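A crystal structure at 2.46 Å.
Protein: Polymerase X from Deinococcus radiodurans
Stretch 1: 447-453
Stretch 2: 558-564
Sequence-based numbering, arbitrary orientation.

Stretch 1, residues 447-453: SHPLVTV
Stretch 2 (558-564) RQRAARG

An irregular backbone segment leaves carbonyl oxygens free, and arginine, with several donors in one plane, is well suited to collect them; these stretches illustrate the principle. Residues 447-453 form an irregular segment, reaching extended geometry at Val 453 (phi/psi -133/139°). His 448 is extended (-64/144°), Pro 449 and Leu 450 turn (-65/-27° and -101/-13°), Val 451 extends (-66/134°), and Thr 452 follows at -111/-38°. A hydrogen bond of 2.9 Å from Leu 450 N to His 448 ND1 (chi1 t, chi2 -76°) braces the turn. The second stretch enters on a helix begun earlier, with Ala 562 N hydrogen-bonded to Arg 558 O at 2.9 Å; Arg 563 is extended (-118/179°), and Gly 564 has phi 73°. The stretches run in roughly opposite directions. Pro 449 CA lies 6.4 Å from Arg 560 CA, and Thr 452 CA 7.7 Å from Gln 559 CA.

The CA-to-CB bond of Arg 563 points toward the first stretch, with chi1 34°, chi2 -148°, chi3 -156° and chi4 -166°. Its NE and NH2 both donate to Pro 449 O, at 3.0 and 2.9 Å, while NH2 also reaches Val 451 O at a very short 2.4 Å. NH2 links the two carbonyls, using a different hydrogen for each, and His 448 O lies over a face, 3.6 Å from NH2.

The CA-to-CB bond of Arg 560 points sideways, but an extended chain (chi1 m, chi2 and chi3 t, chi4 -167°) brings its end nearer. Its NH2 lies 2.9 Å from Leu 450 O, and Leu 450 CD2 (chi1 m, chi2 t) covers a guanidinium face, 3.6 Å from NH1. Gln 559, with chi1 and chi2 t and chi3 57°, adds a weak hydrogen bond from NE2 to Thr 452 O at 3.4 Å; its OE1 packs 3.3 Å from Thr 452 CB.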

# COMPACT_ATOMS: atom_id res chain seq x y z
N SER A 447 22.44 -9.15 2.26
CA SER A 447 23.86 -9.14 2.58
C SER A 447 24.72 -8.82 1.36
O SER A 447 25.95 -8.73 1.46
CB SER A 447 24.28 -10.50 3.16
OG SER A 447 23.77 -10.69 4.47
N HIS A 448 24.08 -8.64 0.21
CA HIS A 448 24.79 -8.35 -1.03
C HIS A 448 25.49 -7.01 -0.91
O HIS A 448 24.99 -6.10 -0.26
CB HIS A 448 23.80 -8.35 -2.20
CG HIS A 448 24.44 -8.35 -3.55
ND1 HIS A 448 25.02 -7.23 -4.11
CD2 HIS A 448 24.57 -9.33 -4.48
CE1 HIS A 448 25.49 -7.52 -5.31
NE2 HIS A 448 25.23 -8.79 -5.56
N PRO A 449 26.68 -6.88 -1.51
CA PRO A 449 27.46 -5.63 -1.43
C PRO A 449 26.78 -4.44 -2.11
O PRO A 449 27.03 -3.30 -1.71
CB PRO A 449 28.76 -5.98 -2.18
CG PRO A 449 28.83 -7.46 -2.17
CD PRO A 449 27.42 -7.96 -2.19
N LEU A 450 25.94 -4.69 -3.11
CA LEU A 450 25.37 -3.60 -3.91
C LEU A 450 23.93 -3.23 -3.54
O LEU A 450 23.42 -2.20 -3.96
CB LEU A 450 25.47 -3.94 -5.40
CG LEU A 450 26.88 -4.03 -5.99
CD1 LEU A 450 26.84 -4.19 -7.50
CD2 LEU A 450 27.69 -2.80 -5.61
N VAL A 451 23.27 -4.08 -2.75
CA VAL A 451 21.89 -3.84 -2.36
C VAL A 451 21.77 -2.61 -1.47
O VAL A 451 22.54 -2.45 -0.54
CB VAL A 451 21.32 -5.04 -1.59
CG1 VAL A 451 19.94 -4.73 -1.05
CG2 VAL A 451 21.28 -6.26 -2.49
N THR A 452 20.79 -1.75 -1.75
CA THR A 452 20.59 -0.58 -0.91
C THR A 452 19.30 -0.62 -0.08
O THR A 452 19.30 -0.20 1.07
CB THR A 452 20.71 0.74 -1.70
OG1 THR A 452 19.71 1.66 -1.26
CG2 THR A 452 20.52 0.50 -3.16
N VAL A 453 18.22 -1.14 -0.66
CA VAL A 453 16.94 -1.22 0.05
C VAL A 453 16.29 -2.59 -0.07
O VAL A 453 16.30 -3.20 -1.14
CB VAL A 453 15.94 -0.17 -0.48
CG1 VAL A 453 14.68 -0.15 0.39
CG2 VAL A 453 16.57 1.20 -0.52
N ARG A 558 28.53 5.81 0.51
CA ARG A 558 29.07 5.59 1.84
C ARG A 558 28.62 4.22 2.34
O ARG A 558 29.40 3.46 2.91
CB ARG A 558 28.58 6.69 2.79
CG ARG A 558 29.59 7.12 3.85
CD ARG A 558 30.14 5.91 4.60
NE ARG A 558 30.70 6.27 5.90
CZ ARG A 558 31.18 5.38 6.77
NH1 ARG A 558 31.16 4.09 6.49
NH2 ARG A 558 31.67 5.79 7.93
N GLN A 559 27.35 3.91 2.10
CA GLN A 559 26.78 2.61 2.46
C GLN A 559 27.57 1.46 1.84
O GLN A 559 27.82 0.44 2.49
CB GLN A 559 25.32 2.55 2.01
CG GLN A 559 24.63 1.21 2.25
CD GLN A 559 23.29 1.11 1.54
OE1 GLN A 559 23.21 1.27 0.32
NE2 GLN A 559 22.24 0.84 2.30
N ARG A 560 27.95 1.61 0.57
CA ARG A 560 28.68 0.56 -0.13
C ARG A 560 30.15 0.53 0.27
O ARG A 560 30.80 -0.52 0.22
CB ARG A 560 28.55 0.72 -1.64
CG ARG A 560 27.13 0.51 -2.15
CD ARG A 560 27.02 0.71 -3.65
NE ARG A 560 25.67 0.43 -4.13
CZ ARG A 560 25.34 0.29 -5.41
NH1 ARG A 560 26.26 0.41 -6.35
NH2 ARG A 560 24.08 0.03 -5.74
N ALA A 561 30.68 1.69 0.67
CA ALA A 561 32.06 1.81 1.12
C ALA A 561 32.25 1.17 2.49
O ALA A 561 33.33 0.68 2.82
CB ALA A 561 32.49 3.27 1.15
N ALA A 562 31.19 1.18 3.29
CA ALA A 562 31.25 0.66 4.65
C ALA A 562 31.33 -0.86 4.72
O ALA A 562 31.52 -1.42 5.80
CB ALA A 562 30.07 1.17 5.46
N ARG A 563 31.19 -1.54 3.59
CA ARG A 563 31.27 -3.00 3.58
C ARG A 563 32.43 -3.55 2.74
O ARG A 563 33.19 -2.79 2.14
CB ARG A 563 29.93 -3.63 3.19
CG ARG A 563 29.09 -2.85 2.17
CD ARG A 563 27.58 -3.06 2.41
NE ARG A 563 26.80 -2.84 1.20
CZ ARG A 563 25.48 -2.68 1.15
NH1 ARG A 563 24.75 -2.69 2.25
NH2 ARG A 563 24.89 -2.49 -0.01
N GLY A 564 32.55 -4.87 2.72
CA GLY A 564 33.65 -5.52 2.03
C GLY A 564 34.97 -5.37 2.76
O GLY A 564 35.35 -6.22 3.56